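PDB 2HCF: hydrolase, haloacid dehalogenase-like family from Chlorobaculum tepidum, which probably acts as a magnesium-dependent hydrolase of the haloacid dehalogenase-like family whose physiological substrate is not known. Local coordinates for residues Ser106-Ser109 against Asp110-Leu113; Gly124-Lys127 against Leu128-Gly132; Ala166-Ser169 against Pro170-Val174. All coordinates share one frame; numbering follows the deposited sequence.

Interaction 1: Ser106-Ser109 against Asp110-Leu113; sequences SSRS and DVLL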
loop_
_atom_site.group_PDB
_atom_site.type_symbol
_atom_site.label_atom_id
_atom_site.label_comp_id
_atom_site.label_asym_id
_atom_site.label_seq_id
_atom_site.Cartn_x
_atom_site.Cartn_y
_atom_site.Cartn_z
ATOM N N SER A 106 9.740 -15.021 2.087
ATOM C CA SER A 106 9.564 -15.528 0.743
ATOM C C SER A 106 10.214 -16.900 0.559
ATOM O O SER A 106 9.832 -17.644 -0.326
ATOM C CB SER A 106 10.121 -14.536 -0.271
ATOM O OG SER A 106 11.508 -14.374 -0.076
ATOM N N SER A 107 11.188 -17.215 1.406
ATOM C CA SER A 107 11.840 -18.511 1.409
ATOM C C SER A 107 10.978 -19.638 2.020
ATOM O O SER A 107 11.300 -20.824 1.862
ATOM C CB SER A 107 13.138 -18.405 2.192
ATOM O OG SER A 107 12.859 -18.301 3.571
ATOM N N ARG A 108 9.906 -19.272 2.720
ATOM C CA ARG A 108 8.979 -20.249 3.293
ATOM C C ARG A 108 7.876 -20.662 2.337
ATOM O O ARG A 108 7.150 -19.815 1.840
ATOM C CB ARG A 108 8.337 -19.667 4.528
ATOM C CG ARG A 108 9.321 -19.443 5.646
ATOM C CD ARG A 108 8.595 -18.983 6.864
ATOM N NE ARG A 108 7.698 -20.001 7.434
ATOM C CZ ARG A 108 8.008 -20.823 8.441
ATOM N NH1 ARG A 108 9.212 -20.813 8.997
ATOM N NH2 ARG A 108 7.100 -21.666 8.904
ATOM N N SER A 109 7.734 -21.974 2.118
ATOM C CA SER A 109 6.689 -22.535 1.248
ATOM C C SER A 109 5.283 -22.307 1.806
ATOM O O SER A 109 4.345 -22.140 1.046
ATOM C CB SER A 109 6.901 -24.032 1.058
ATOM O OG SER A 109 6.872 -24.691 2.327
ATOM N N ASP A 110 5.149 -22.273 3.127
ATOM C CA ASP A 110 3.843 -22.060 3.771
ATOM C C ASP A 110 3.361 -20.596 3.765
ATOM O O ASP A 110 2.289 -20.303 4.302
ATOM C CB ASP A 110 3.887 -22.556 5.216
ATOM C CG ASP A 110 4.979 -21.890 6.025
ATOM O OD1 ASP A 110 6.107 -21.760 5.519
ATOM O OD2 ASP A 110 4.719 -21.513 7.178
ATOM N N VAL A 111 4.140 -19.690 3.176
ATOM C CA VAL A 111 3.797 -18.271 3.143
ATOM C C VAL A 111 3.493 -17.827 1.715
ATOM O O VAL A 111 4.256 -18.112 0.795
ATOM C CB VAL A 111 4.947 -17.401 3.690
ATOM C CG1 VAL A 111 4.631 -15.875 3.555
ATOM C CG2 VAL A 111 5.226 -17.735 5.123
ATOM N N LEU A 112 2.375 -17.122 1.535
ATOM C CA LEU A 112 2.135 -16.415 0.272
ATOM C C LEU A 112 2.238 -14.913 0.511
ATOM O O LEU A 112 1.511 -14.367 1.327
ATOM C CB LEU A 112 0.764 -16.739 -0.301
ATOM C CG LEU A 112 0.392 -15.919 -1.536
ATOM C CD1 LEU A 112 1.351 -16.157 -2.695
ATOM C CD2 LEU A 112 -1.021 -16.225 -1.928
ATOM N N LEU A 113 3.122 -14.233 -0.199
ATOM C CA LEU A 113 3.239 -12.770 -0.023
ATOM C C LEU A 113 2.416 -12.042 -1.077
ATOM O O LEU A 113 2.411 -12.443 -2.240
ATOM C CB LEU A 113 4.675 -12.296 -0.128
ATOM C CG LEU A 113 5.616 -12.481 1.062
ATOM C CD1 LEU A 113 7.012 -12.209 0.552
ATOM C CD2 LEU A 113 5.283 -11.543 2.177
HETATM O O HOH W 1 6.679 -17.470 0.136
#
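Arg108 to Val111 form a type I beta turn, closed by the backbone bond from Val111 N to Arg108 O (3.3 Å), and the turn leads the chain from helix 98-106 into strand 111-116. A water lies inside the bend, 2.9 Å from Arg108 O and 2.6 Å from Val111 O; it can donate to these carbonyls, though not to every acceptor near it at once. Arg108 and Asp110, the first and third residues of the turn, form a salt bridge across it. Its straightest bond runs from Arg108 NH2 to the syn side of Asp110 OD2 (2.9 Å), with the oxygen at the edge of the guanidinium and in its plane. Arg108 NE adds weak bonds to Asp110 OD1 (3.0 Å) and OD2, so two nitrogens face the carboxylate, but the flat groups are turned 62° from one another and do not pair squarely. A bend in the arginine chain at chi3 (66°) swings the guanidinium back to the aspartate. The aliphatic part of Arg108 also packs on Val111, whose CG2 lies 3.7 Å from Arg108 CB and 4.0 Å from Arg108 CD. Cutting Arg108 back to an alanine is likely to leave the Asp110 carboxylate without its charged mate and Val111 CG2 without the cover of CD. Further along, Ser106 CB touches Leu113 CD1 at 4.0 Å, while Ser106 OG bonds back to Leu102 O within helix 98-106. Arg108 and Val111 lie against Leu229 of helix 221-229, Leu113 packs on Val7 and Phe9 of the adjoining strand 5-9, and Leu112 rests on helix 152-164.

Interaction 2: Gly124-Lys127 against Leu128-Gly132; sequences GRHK and LKLPG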
loop_
_atom_site.group_PDB
_atom_site.type_symbol
_atom_site.label_atom_id
_atom_site.label_comp_id
_atom_site.label_asym_id
_atom_site.label_seq_id
_atom_site.Cartn_x
_atom_site.Cartn_y
_atom_site.Cartn_z
ATOM N N GLY A 124 3.036 1.821 -7.875
ATOM C CA GLY A 124 3.411 1.124 -6.627
ATOM C C GLY A 124 4.530 0.132 -6.913
ATOM O O GLY A 124 5.536 0.081 -6.175
ATOM N N ARG A 125 4.405 -0.643 -7.997
ATOM C CA ARG A 125 5.451 -1.633 -8.320
ATOM C C ARG A 125 6.721 -0.983 -8.845
ATOM O O ARG A 125 7.829 -1.532 -8.663
ATOM C CB ARG A 125 4.961 -2.732 -9.290
ATOM C CG ARG A 125 3.893 -3.684 -8.731
ATOM C CD ARG A 125 3.689 -4.895 -9.677
ATOM N NE ARG A 125 2.806 -5.910 -9.088
ATOM C CZ ARG A 125 3.231 -6.880 -8.275
ATOM N NH1 ARG A 125 4.513 -6.995 -7.978
ATOM N NH2 ARG A 125 2.385 -7.774 -7.799
ATOM N N HIS A 126 6.610 0.183 -9.476
ATOM C CA HIS A 126 7.822 0.918 -9.874
ATOM C C HIS A 126 8.595 1.386 -8.622
ATOM O O HIS A 126 9.812 1.292 -8.550
ATOM C CB HIS A 126 7.506 2.128 -10.746
ATOM C CG HIS A 126 8.729 2.750 -11.347
ATOM N ND1 HIS A 126 9.546 2.073 -12.231
ATOM C CD2 HIS A 126 9.292 3.961 -11.161
ATOM C CE1 HIS A 126 10.544 2.862 -12.576
ATOM N NE2 HIS A 126 10.417 4.012 -11.941
ATOM N N LYS A 127 7.877 1.858 -7.615
ATOM C CA LYS A 127 8.546 2.174 -6.359
ATOM C C LYS A 127 9.336 0.949 -5.775
ATOM O O LYS A 127 10.399 1.106 -5.178
ATOM C CB LYS A 127 7.492 2.624 -5.327
ATOM C CG LYS A 127 6.869 3.988 -5.568
ATOM C CD LYS A 127 5.744 4.311 -4.527
ATOM C CE LYS A 127 5.072 5.625 -4.810
ATOM N NZ LYS A 127 4.011 5.920 -3.733
ATOM N N LEU A 128 8.752 -0.247 -5.860
ATOM C CA LEU A 128 9.335 -1.463 -5.285
ATOM C C LEU A 128 10.504 -1.937 -6.154
ATOM O O LEU A 128 11.509 -2.451 -5.654
ATOM C CB LEU A 128 8.275 -2.580 -5.197
ATOM C CG LEU A 128 7.038 -2.379 -4.298
ATOM C CD1 LEU A 128 6.137 -3.535 -4.612
ATOM C CD2 LEU A 128 7.399 -2.363 -2.870
ATOM N N LYS A 129 10.390 -1.717 -7.456
ATOM C CA LYS A 129 11.443 -2.124 -8.420
ATOM C C LYS A 129 12.760 -1.343 -8.307
ATOM O O LYS A 129 13.896 -1.879 -8.584
ATOM C CB LYS A 129 10.919 -1.938 -9.850
ATOM C CG LYS A 129 10.087 -3.090 -10.416
ATOM C CD LYS A 129 9.838 -2.926 -11.921
ATOM C CE LYS A 129 8.637 -3.787 -12.418
ATOM N NZ LYS A 129 9.052 -4.990 -13.228
ATOM N N LEU A 130 12.646 -0.058 -8.002
ATOM C CA LEU A 130 13.850 0.787 -7.864
ATOM C C LEU A 130 14.827 0.193 -6.855
ATOM O O LEU A 130 15.933 -0.119 -7.214
ATOM C CB LEU A 130 13.484 2.249 -7.589
ATOM C CG LEU A 130 12.876 2.941 -8.802
ATOM C CD1 LEU A 130 12.288 4.269 -8.468
ATOM C CD2 LEU A 130 13.926 3.106 -9.902
ATOM N N PRO A 131 14.403 -0.045 -5.604
ATOM C CA PRO A 131 15.281 -0.768 -4.674
ATOM C C PRO A 131 15.324 -2.311 -4.816
ATOM O O PRO A 131 15.996 -2.986 -4.038
ATOM C CB PRO A 131 14.718 -0.361 -3.306
ATOM C CG PRO A 131 13.305 -0.197 -3.563
ATOM C CD PRO A 131 13.167 0.370 -4.940
ATOM N N GLY A 132 14.645 -2.873 -5.806
ATOM C CA GLY A 132 14.774 -4.299 -6.097
ATOM C C GLY A 132 14.082 -5.241 -5.135
ATOM O O GLY A 132 14.649 -6.297 -4.791
#
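His126 holds its CG anti to the backbone N (chi1 -170°) and Leu130 holds its CG anti to the carbonyl carbon (chi1 -71°), and these two settings bring imidazole and isobutyl group together one helical turn apart. Leu130 CG sits over one face of the ring, displaced toward the rim, and its CD1 reaches His126 NE2 at 4.0 Å. The same leucine leans on the backbone, with CG 3.5 Å from His126 O. Beneath the side chains run the i to i+4 bonds of an alpha helix: Leu128 N to Gly124 O, Lys129 N to Arg125 O (2.8 Å) and Leu130 N to His126 O. The next bond of the series cannot form, because Pro131 has no N-H to offer, and Lys127 O is buried without a partner. Gly132, with positive phi, is the C-prime residue of a Schellman motif that ends helix 121-129, the helix between strands 111-116 and 140-141 in a beta-alpha-beta unit. In that motif Ile133 N returns to Leu128 O, and Gly132 N makes a weak bond to Lys129 O (3.0 Å). Beyond CG the Lys127 chain is extended, and its NZ makes a salt bridge with Asp12, a ligand of the magnesium ion, and bonds to Asn119 and Asn22 as well, which makes it a second-shell neighbour of the metal site. Arg125 forms salt bridges with Glu121 through NE and with Asp134 through NH1, and Lys129 lays its CG 3.3 Å from Arg125 O. Leu130 and Pro131 pack against Ile92 of strand 92-94, whereas Leu128 touches Leu16 of strand 16-18.

Interaction 3: Ala166-Ser169 against Pro170-Val174; sequences ANYS and PSQIV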
loop_
_atom_site.group_PDB
_atom_site.type_symbol
_atom_site.label_atom_id
_atom_site.label_comp_id
_atom_site.label_asym_id
_atom_site.label_seq_id
_atom_site.Cartn_x
_atom_site.Cartn_y
_atom_site.Cartn_z
ATOM N N ALA A 166 -5.882 -22.342 -1.398
ATOM C CA ALA A 166 -5.952 -22.262 0.057
ATOM C C ALA A 166 -7.166 -21.455 0.471
ATOM O O ALA A 166 -7.380 -20.365 -0.025
ATOM C CB ALA A 166 -4.664 -21.606 0.608
ATOM N N ASN A 167 -7.939 -21.968 1.413
ATOM C CA ASN A 167 -9.056 -21.218 1.969
ATOM C C ASN A 167 -8.591 -20.615 3.283
ATOM O O ASN A 167 -8.838 -21.186 4.346
ATOM C CB ASN A 167 -10.264 -22.147 2.178
ATOM C CG ASN A 167 -11.524 -21.396 2.616
ATOM O OD1 ASN A 167 -12.110 -20.621 1.847
ATOM N ND2 ASN A 167 -11.950 -21.639 3.861
ATOM N N TYR A 168 -7.887 -19.485 3.214
ATOM C CA TYR A 168 -7.277 -18.884 4.412
ATOM C C TYR A 168 -8.348 -18.510 5.396
ATOM O O TYR A 168 -9.307 -17.843 5.022
ATOM C CB TYR A 168 -6.465 -17.634 4.052
ATOM C CG TYR A 168 -5.313 -17.951 3.140
ATOM C CD1 TYR A 168 -4.122 -18.436 3.641
ATOM C CD2 TYR A 168 -5.435 -17.794 1.770
ATOM C CE1 TYR A 168 -3.068 -18.763 2.796
ATOM C CE2 TYR A 168 -4.396 -18.110 0.919
ATOM C CZ TYR A 168 -3.219 -18.588 1.429
ATOM O OH TYR A 168 -2.191 -18.886 0.558
ATOM N N SER A 169 -8.198 -18.948 6.643
ATOM C CA SER A 169 -9.090 -18.515 7.718
ATOM C C SER A 169 -8.573 -17.191 8.279
ATOM O O SER A 169 -7.409 -16.838 8.051
ATOM C CB SER A 169 -9.156 -19.575 8.817
ATOM O OG SER A 169 -8.047 -19.468 9.693
ATOM N N PRO A 170 -9.407 -16.464 9.033
ATOM C CA PRO A 170 -9.006 -15.157 9.556
ATOM C C PRO A 170 -7.644 -15.148 10.270
ATOM O O PRO A 170 -6.833 -14.252 10.020
ATOM C CB PRO A 170 -10.145 -14.813 10.525
ATOM C CG PRO A 170 -11.323 -15.515 9.958
ATOM C CD PRO A 170 -10.775 -16.816 9.474
ATOM N N SER A 171 -7.365 -16.157 11.099
ATOM C CA SER A 171 -6.110 -16.195 11.847
ATOM C C SER A 171 -4.932 -16.487 10.963
ATOM O O SER A 171 -3.801 -16.332 11.413
ATOM C CB SER A 171 -6.138 -17.263 12.928
ATOM O OG SER A 171 -6.399 -18.547 12.375
ATOM N N GLN A 172 -5.200 -16.950 9.744
ATOM C CA GLN A 172 -4.144 -17.191 8.734
ATOM C C GLN A 172 -3.863 -16.000 7.798
ATOM O O GLN A 172 -3.036 -16.094 6.910
ATOM C CB GLN A 172 -4.514 -18.415 7.887
ATOM C CG GLN A 172 -4.422 -19.721 8.621
ATOM C CD GLN A 172 -5.010 -20.884 7.827
ATOM O OE1 GLN A 172 -5.888 -20.711 6.988
ATOM N NE2 GLN A 172 -4.533 -22.079 8.113
ATOM N N ILE A 173 -4.562 -14.891 7.995
ATOM C CA ILE A 173 -4.394 -13.719 7.151
ATOM C C ILE A 173 -3.780 -12.583 7.970
ATOM O O ILE A 173 -4.284 -12.230 9.029
ATOM C CB ILE A 173 -5.731 -13.226 6.558
ATOM C CG1 ILE A 173 -6.459 -14.377 5.833
ATOM C CG2 ILE A 173 -5.469 -12.015 5.605
ATOM C CD1 ILE A 173 -7.955 -14.101 5.602
ATOM N N VAL A 174 -2.690 -12.030 7.456
ATOM C CA VAL A 174 -1.945 -10.975 8.146
ATOM C C VAL A 174 -1.840 -9.760 7.224
ATOM O O VAL A 174 -1.364 -9.857 6.078
ATOM C CB VAL A 174 -0.533 -11.469 8.564
ATOM C CG1 VAL A 174 0.249 -10.371 9.256
ATOM C CG2 VAL A 174 -0.649 -12.679 9.464
HETATM O O HOH W 2 -9.165 -18.365 12.168
#
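Ser169 O receives the backbone N-H of Gln172 at 2.8 Å, a bond in which the donor stands 50° out of the carbonyl plane. Gln172 also reaches back with its side chain: OE1 accepts from Ser169 N at 2.9 Å, nearly straight at 170°. The amide oxygen thus grips the backbone N of the very residue whose carbonyl holds Gln172 N, and the two bonds close a small ring between the residues. Gln172 CG lies anti to the carbonyl carbon (chi1 -71°) with the chain extended beyond it, which carries OE1 along the loop until it is also close to Tyr168 CA. The bond from Gln172 N is the i+3 to i backbone bond that leads into the 3-10 segment 170-172, and the glutamine side chain adds the second tie to Ser169. This bend lies in the crossover from helix 152-164 to strand 173-177, part of the alternating helices and strands of the Rossmann-like HAD core. A water bridges the serines: it accepts from Ser171 N at 3.0 Å and lies 2.9 Å from Ser169 OG, to which it is hydrogen-bonded. Apolar packing joins the loop to the strand, where Ile173 CG1 meets Tyr168 CB at 3.7 Å and passes 3.4 Å from Ser169 O. The tyrosine ring carries Ala166 CB over one face, offset toward the rim, and packs on Leu157 and Ala160 of helix 152-164. Leu157 touches Ile173 too, while backbone bonds tie Gln172 to Leu6 and Ile173 to Arg192.

Along the chain the three contacts follow in series, all within the haloacid dehalogenase-like part of the protein. Interactions 1 and 3 lie at entries to strands 111-116 and 173-177, which flank strand 5-9 on either side in the parallel sheet; their centres are 14 Å apart, and Leu112 CB of the first packs on Tyr168 OH of the second at 3.8 Å. Interaction 2 ends helix 121-129, which follows strand 111-116, and its centre is 20 Å from interaction 1 and 27 Å from interaction 3. It approaches the metal site most closely, through Lys127; Leu113 of interaction 1 is about 12 Å from Asp10 between side chains, and interaction 3 lies away from the magnesium site.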